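Local coordinates for pentafunctional AROM polypeptide (Schizosaccharomyces pombe, PDB 5SWV), which probably catalyses five shikimate-pathway steps as a fused polypeptide, the portion here carrying its dehydroquinate dehydratase and shikimate dehydrogenase activities, at residues Arg371-Leu376 with Leu394-Ile399; Ser437-Ala442 with Leu465-Asp470. One frame throughout, in Å; residues are numbered along the deposited sequence.

Contact 1: Arg371-Leu376 with Leu394-Ile399; sequences RDTNGL and LGVSRI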
loop_
_atom_site.group_PDB
_atom_site.type_symbol
_atom_site.label_atom_id
_atom_site.label_comp_id
_atom_site.label_asym_id
_atom_site.label_seq_id
_atom_site.Cartn_x
_atom_site.Cartn_y
_atom_site.Cartn_z
ATOM N N ARG A 371 0.865 19.560 2.561
ATOM C CA ARG A 371 0.147 20.522 1.720
ATOM C C ARG A 371 0.467 21.933 2.166
ATOM O O ARG A 371 0.368 22.242 3.343
ATOM C CB ARG A 371 -1.380 20.324 1.707
ATOM C CG ARG A 371 -1.909 20.003 0.312
ATOM C CD ARG A 371 -3.384 19.608 0.288
ATOM N NE ARG A 371 -3.566 18.357 -0.473
ATOM C CZ ARG A 371 -4.599 17.507 -0.368
ATOM N NH1 ARG A 371 -4.608 16.397 -1.115
ATOM N NH2 ARG A 371 -5.624 17.743 0.460
ATOM N N ASP A 372 0.887 22.757 1.209
ATOM C CA ASP A 372 1.189 24.166 1.412
ATOM C C ASP A 372 2.250 24.414 2.480
ATOM O O ASP A 372 2.066 25.259 3.341
ATOM C CB ASP A 372 -0.099 24.952 1.707
ATOM C CG ASP A 372 -1.052 24.993 0.518
ATOM O OD1 ASP A 372 -0.601 24.938 -0.654
ATOM O OD2 ASP A 372 -2.269 25.117 0.768
ATOM N N THR A 373 3.346 23.662 2.424
ATOM C CA THR A 373 4.495 23.853 3.326
ATOM C C THR A 373 5.725 24.178 2.502
ATOM O O THR A 373 5.669 24.185 1.283
ATOM C CB THR A 373 4.788 22.587 4.152
ATOM O OG1 THR A 373 4.930 21.453 3.277
ATOM C CG2 THR A 373 3.678 22.343 5.129
ATOM N N ASN A 374 6.833 24.450 3.174
ATOM C CA ASN A 374 8.080 24.727 2.501
ATOM C C ASN A 374 9.058 23.595 2.681
ATOM O O ASN A 374 9.179 23.052 3.778
ATOM C CB ASN A 374 8.689 25.998 3.056
ATOM C CG ASN A 374 7.733 27.166 3.000
ATOM O OD1 ASN A 374 7.029 27.385 2.005
ATOM N ND2 ASN A 374 7.687 27.913 4.073
ATOM N N GLY A 375 9.771 23.264 1.603
ATOM C CA GLY A 375 10.777 22.215 1.619
ATOM C C GLY A 375 12.132 22.692 1.146
ATOM O O GLY A 375 12.258 23.784 0.608
ATOM N N LEU A 376 13.146 21.857 1.349
ATOM C CA LEU A 376 14.482 22.119 0.867
ATOM C C LEU A 376 15.094 20.837 0.343
ATOM O O LEU A 376 15.074 19.813 1.020
ATOM C CB LEU A 376 15.365 22.658 1.984
ATOM C CG LEU A 376 16.859 22.771 1.649
ATOM C CD1 LEU A 376 17.064 23.899 0.660
ATOM C CD2 LEU A 376 17.679 22.967 2.910
ATOM N N LEU A 394 4.011 15.187 -2.608
ATOM C CA LEU A 394 3.465 15.238 -1.261
ATOM C C LEU A 394 2.798 16.573 -0.949
ATOM O O LEU A 394 2.306 16.741 0.157
ATOM C CB LEU A 394 4.575 15.003 -0.227
ATOM C CG LEU A 394 5.329 13.665 -0.205
ATOM C CD1 LEU A 394 6.759 13.809 0.293
ATOM C CD2 LEU A 394 4.609 12.649 0.653
ATOM N N GLY A 395 2.817 17.534 -1.874
ATOM C CA GLY A 395 2.081 18.792 -1.719
ATOM C C GLY A 395 2.870 20.011 -1.243
ATOM O O GLY A 395 2.275 21.053 -0.977
ATOM N N VAL A 396 4.191 19.913 -1.145
ATOM C CA VAL A 396 5.014 21.062 -0.763
ATOM C C VAL A 396 4.839 22.199 -1.784
ATOM O O VAL A 396 5.056 22.004 -2.974
ATOM C CB VAL A 396 6.505 20.670 -0.663
ATOM C CG1 VAL A 396 7.399 21.891 -0.494
ATOM C CG2 VAL A 396 6.721 19.711 0.494
ATOM N N SER A 397 4.444 23.380 -1.319
ATOM C CA SER A 397 4.161 24.523 -2.224
ATOM C C SER A 397 5.371 25.417 -2.518
ATOM O O SER A 397 5.331 26.175 -3.475
ATOM C CB SER A 397 3.011 25.374 -1.694
ATOM O OG SER A 397 3.331 25.836 -0.403
ATOM N N ARG A 398 6.419 25.358 -1.696
ATOM C CA ARG A 398 7.686 26.016 -2.028
ATOM C C ARG A 398 8.828 25.041 -1.808
ATOM O O ARG A 398 9.147 24.698 -0.686
ATOM C CB ARG A 398 7.898 27.280 -1.195
ATOM C CG ARG A 398 6.672 28.179 -1.117
ATOM C CD ARG A 398 6.985 29.590 -0.665
ATOM N NE ARG A 398 7.623 30.308 -1.763
ATOM C CZ ARG A 398 7.531 31.617 -2.014
ATOM N NH1 ARG A 398 8.174 32.122 -3.066
ATOM N NH2 ARG A 398 6.801 32.437 -1.247
ATOM N N ILE A 399 9.431 24.604 -2.902
ATOM C CA ILE A 399 10.519 23.649 -2.880
ATOM C C ILE A 399 11.820 24.429 -3.087
ATOM O O ILE A 399 12.160 24.785 -4.225
ATOM C CB ILE A 399 10.326 22.577 -3.982
ATOM C CG1 ILE A 399 8.954 21.899 -3.851
ATOM C CG2 ILE A 399 11.405 21.516 -3.903
ATOM C CD1 ILE A 399 8.513 21.117 -5.069
#
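Asn374 pairs with Arg398, and Gly375 with Ile399, at the entry to two parallel strands of a beta-alpha-beta unit. Strand 374-378, helix 382-393 and strand 398-403 make up this unit, in a six-stranded parallel sheet consistent with the Rossmann-like dinucleotide-binding half of shikimate dehydrogenases. The helix ends in a Schellman motif at Gly395, whose positive phi (99°) suits glycine, and the turn after it lies against the residues that lead into strand 374-378: Asp372 N donates to Gly395 O at 3.1 Å, tilted from the carbonyl plane.

Thr373 O, the hub of the contact, accepts from Ser397 N, 3.0 Å away and in the carbonyl plane, and from Arg398 N by a longer but straighter bond, with a weak third approach from Ser397 OG. The sheet pairing proper follows with Gly375 N donating to Arg398 O at 2.8 Å, almost straight at 174°.

On one side of this seam Val396 CG1, anti to its backbone N (chi1 171°), is laid against Thr373 O and Gly375 N, the latter 3.5 Å away. Val396 CG2 meets Thr373 OG1, which is itself bonded to Leu370 O, and the two side chains cross at about a right angle. On the Asn374 face, Asn374 and Arg398 run side by side in the same direction, and Asn374 OD1 rests 3.2 Å from Arg398 CG.

Contact 2: Ser437-Ala442 with Leu465-Asp470; sequences SVTLSA and LANKAD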
loop_
_atom_site.group_PDB
_atom_site.type_symbol
_atom_site.label_atom_id
_atom_site.label_comp_id
_atom_site.label_asym_id
_atom_site.label_seq_id
_atom_site.Cartn_x
_atom_site.Cartn_y
_atom_site.Cartn_z
ATOM N N SER A 437 12.283 34.308 7.409
ATOM C CA SER A 437 10.904 33.916 7.713
ATOM C C SER A 437 10.455 32.590 7.053
ATOM O O SER A 437 9.253 32.294 7.040
ATOM C CB SER A 437 9.955 35.053 7.304
ATOM O OG SER A 437 10.000 35.261 5.901
ATOM N N VAL A 438 11.396 31.787 6.540
ATOM C CA VAL A 438 11.068 30.498 5.907
ATOM C C VAL A 438 11.169 29.325 6.891
ATOM O O VAL A 438 12.265 28.838 7.206
ATOM C CB VAL A 438 11.941 30.227 4.666
ATOM C CG1 VAL A 438 11.615 28.863 4.059
ATOM C CG2 VAL A 438 11.717 31.315 3.631
ATOM N N THR A 439 10.004 28.885 7.356
ATOM C CA THR A 439 9.879 27.734 8.240
ATOM C C THR A 439 9.715 26.466 7.401
ATOM O O THR A 439 8.749 26.330 6.655
ATOM C CB THR A 439 8.668 27.919 9.169
ATOM O OG1 THR A 439 8.767 29.205 9.793
ATOM C CG2 THR A 439 8.600 26.821 10.235
ATOM N N LEU A 440 10.663 25.545 7.532
ATOM C CA LEU A 440 10.684 24.319 6.720
ATOM C C LEU A 440 9.964 23.169 7.416
ATOM O O LEU A 440 10.026 23.038 8.639
ATOM C CB LEU A 440 12.124 23.903 6.438
ATOM C CG LEU A 440 12.979 24.930 5.700
ATOM C CD1 LEU A 440 14.448 24.563 5.797
ATOM C CD2 LEU A 440 12.529 25.030 4.247
ATOM N N SER A 441 9.281 22.349 6.622
ATOM C CA SER A 441 8.632 21.132 7.102
ATOM C C SER A 441 9.297 19.831 6.610
ATOM O O SER A 441 8.996 18.757 7.136
ATOM C CB SER A 441 7.159 21.146 6.686
ATOM O OG SER A 441 6.468 22.198 7.334
ATOM N N ALA A 442 10.189 19.919 5.620
ATOM C CA ALA A 442 10.795 18.734 4.994
ATOM C C ALA A 442 12.125 19.097 4.367
ATOM O O ALA A 442 12.236 20.144 3.742
ATOM C CB ALA A 442 9.866 18.149 3.938
ATOM N N LEU A 465 17.810 25.242 8.800
ATOM C CA LEU A 465 17.382 24.166 9.695
ATOM C C LEU A 465 16.903 24.651 11.063
ATOM O O LEU A 465 16.087 23.980 11.691
ATOM C CB LEU A 465 18.490 23.117 9.869
ATOM C CG LEU A 465 18.855 22.278 8.639
ATOM C CD1 LEU A 465 20.023 21.354 8.943
ATOM C CD2 LEU A 465 17.662 21.485 8.144
ATOM N N ALA A 466 17.409 25.801 11.516
ATOM C CA ALA A 466 16.934 26.454 12.744
ATOM C C ALA A 466 15.444 26.733 12.666
ATOM O O ALA A 466 14.708 26.512 13.632
ATOM C CB ALA A 466 17.689 27.756 13.005
ATOM N N ASN A 467 14.997 27.195 11.507
ATOM C CA ASN A 467 13.613 27.582 11.345
ATOM C C ASN A 467 12.790 26.369 10.920
ATOM O O ASN A 467 12.800 25.974 9.750
ATOM C CB ASN A 467 13.516 28.744 10.353
ATOM C CG ASN A 467 12.318 29.629 10.607
ATOM O OD1 ASN A 467 12.025 30.520 9.811
ATOM N ND2 ASN A 467 11.625 29.406 11.720
ATOM N N LYS A 468 12.072 25.794 11.885
ATOM C CA LYS A 468 11.586 24.419 11.797
ATOM C C LYS A 468 10.140 24.249 12.272
ATOM O O LYS A 468 9.797 24.642 13.385
ATOM C CB LYS A 468 12.509 23.546 12.642
ATOM C CG LYS A 468 12.418 22.054 12.363
ATOM C CD LYS A 468 11.446 21.329 13.270
ATOM C CE LYS A 468 12.108 20.723 14.486
ATOM N NZ LYS A 468 11.133 19.789 15.103
ATOM N N ALA A 469 9.302 23.636 11.440
ATOM C CA ALA A 469 7.897 23.397 11.792
ATOM C C ALA A 469 7.773 22.191 12.698
ATOM O O ALA A 469 8.569 21.258 12.631
ATOM C CB ALA A 469 7.056 23.182 10.544
ATOM N N ASP A 470 6.748 22.187 13.535
ATOM C CA ASP A 470 6.503 21.025 14.372
ATOM C C ASP A 470 6.387 19.790 13.496
ATOM O O ASP A 470 5.752 19.839 12.438
ATOM C CB ASP A 470 5.231 21.183 15.204
ATOM C CG ASP A 470 5.388 22.182 16.328
ATOM O OD1 ASP A 470 6.513 22.364 16.861
ATOM O OD2 ASP A 470 4.359 22.789 16.677
#
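Leu440 and Lys468 form a single parallel bridge, a minimal parallel pairing in which strand 468-469 lies beside the start of strand 440-445. The chain enters this pairing as it leaves helix 455-466, within the domain that probably binds the dinucleotide. Two backbone bonds carry the pairing, and both belong to Leu440. Leu440 N donates to Asn467 O at 3.1 Å; the N-H points almost straight at the oxygen (175°), yet the donor stands above the carbonyl plane. Leu440 O accepts from Ala469 N at 3.0 Å with a smaller tilt, so the two polar backbone atoms of this buried leucine are both satisfied by the residues flanking Lys468.

The side chains fill in around these bonds. Asn467 CG is anti to the backbone N (chi1 -152°), and the side chain reaches the chain at Val438 and Thr439, with Asn467 CB 3.4 Å from Val438 O; the side chains of Asn467 and Thr439 cross at about a right angle. Thr439 CG2, anti to its own backbone N, lies 3.5 Å from Ala469 N, over the peptide joining Lys468 to Ala469. Ala469 CB in turn packs against Ser441 OG at 3.4 Å and also approaches Leu440 O.

Other polar groups look outward from the pair. Thr439 O receives the amide nitrogen of Asn374, Leu465 O accepts from Trp495 NE1, and Lys468 NZ is bonded to Glu494 O. The chemistry implies a join made by peptide groups: one residue's N-H and C=O fix the pairing, while a methyl on each segment packs beside the bonds.

Following the chain from the N terminus, contact 1 comes first: 371-376 opens strand 374-378, helix 382-393 returns the chain, and 394-399 closes the unit beside its start. Contact 2 begins only afterwards, when 437-442 leads into strand 440-445 and helix 455-466 brings 465-470 back to it. The two closures are therefore in series, neither nested nor crossed, with centres about 11 Å apart. They join because strands 374-378 and 440-445 are neighbours in the sheet: Asn374 O and Ser441 N are 2.9 Å apart, a probable hydrogen bond, and Gly375 O packs against Leu440 CD2. Together they tie strand 398-403 through the sheet to the short strand 468-469.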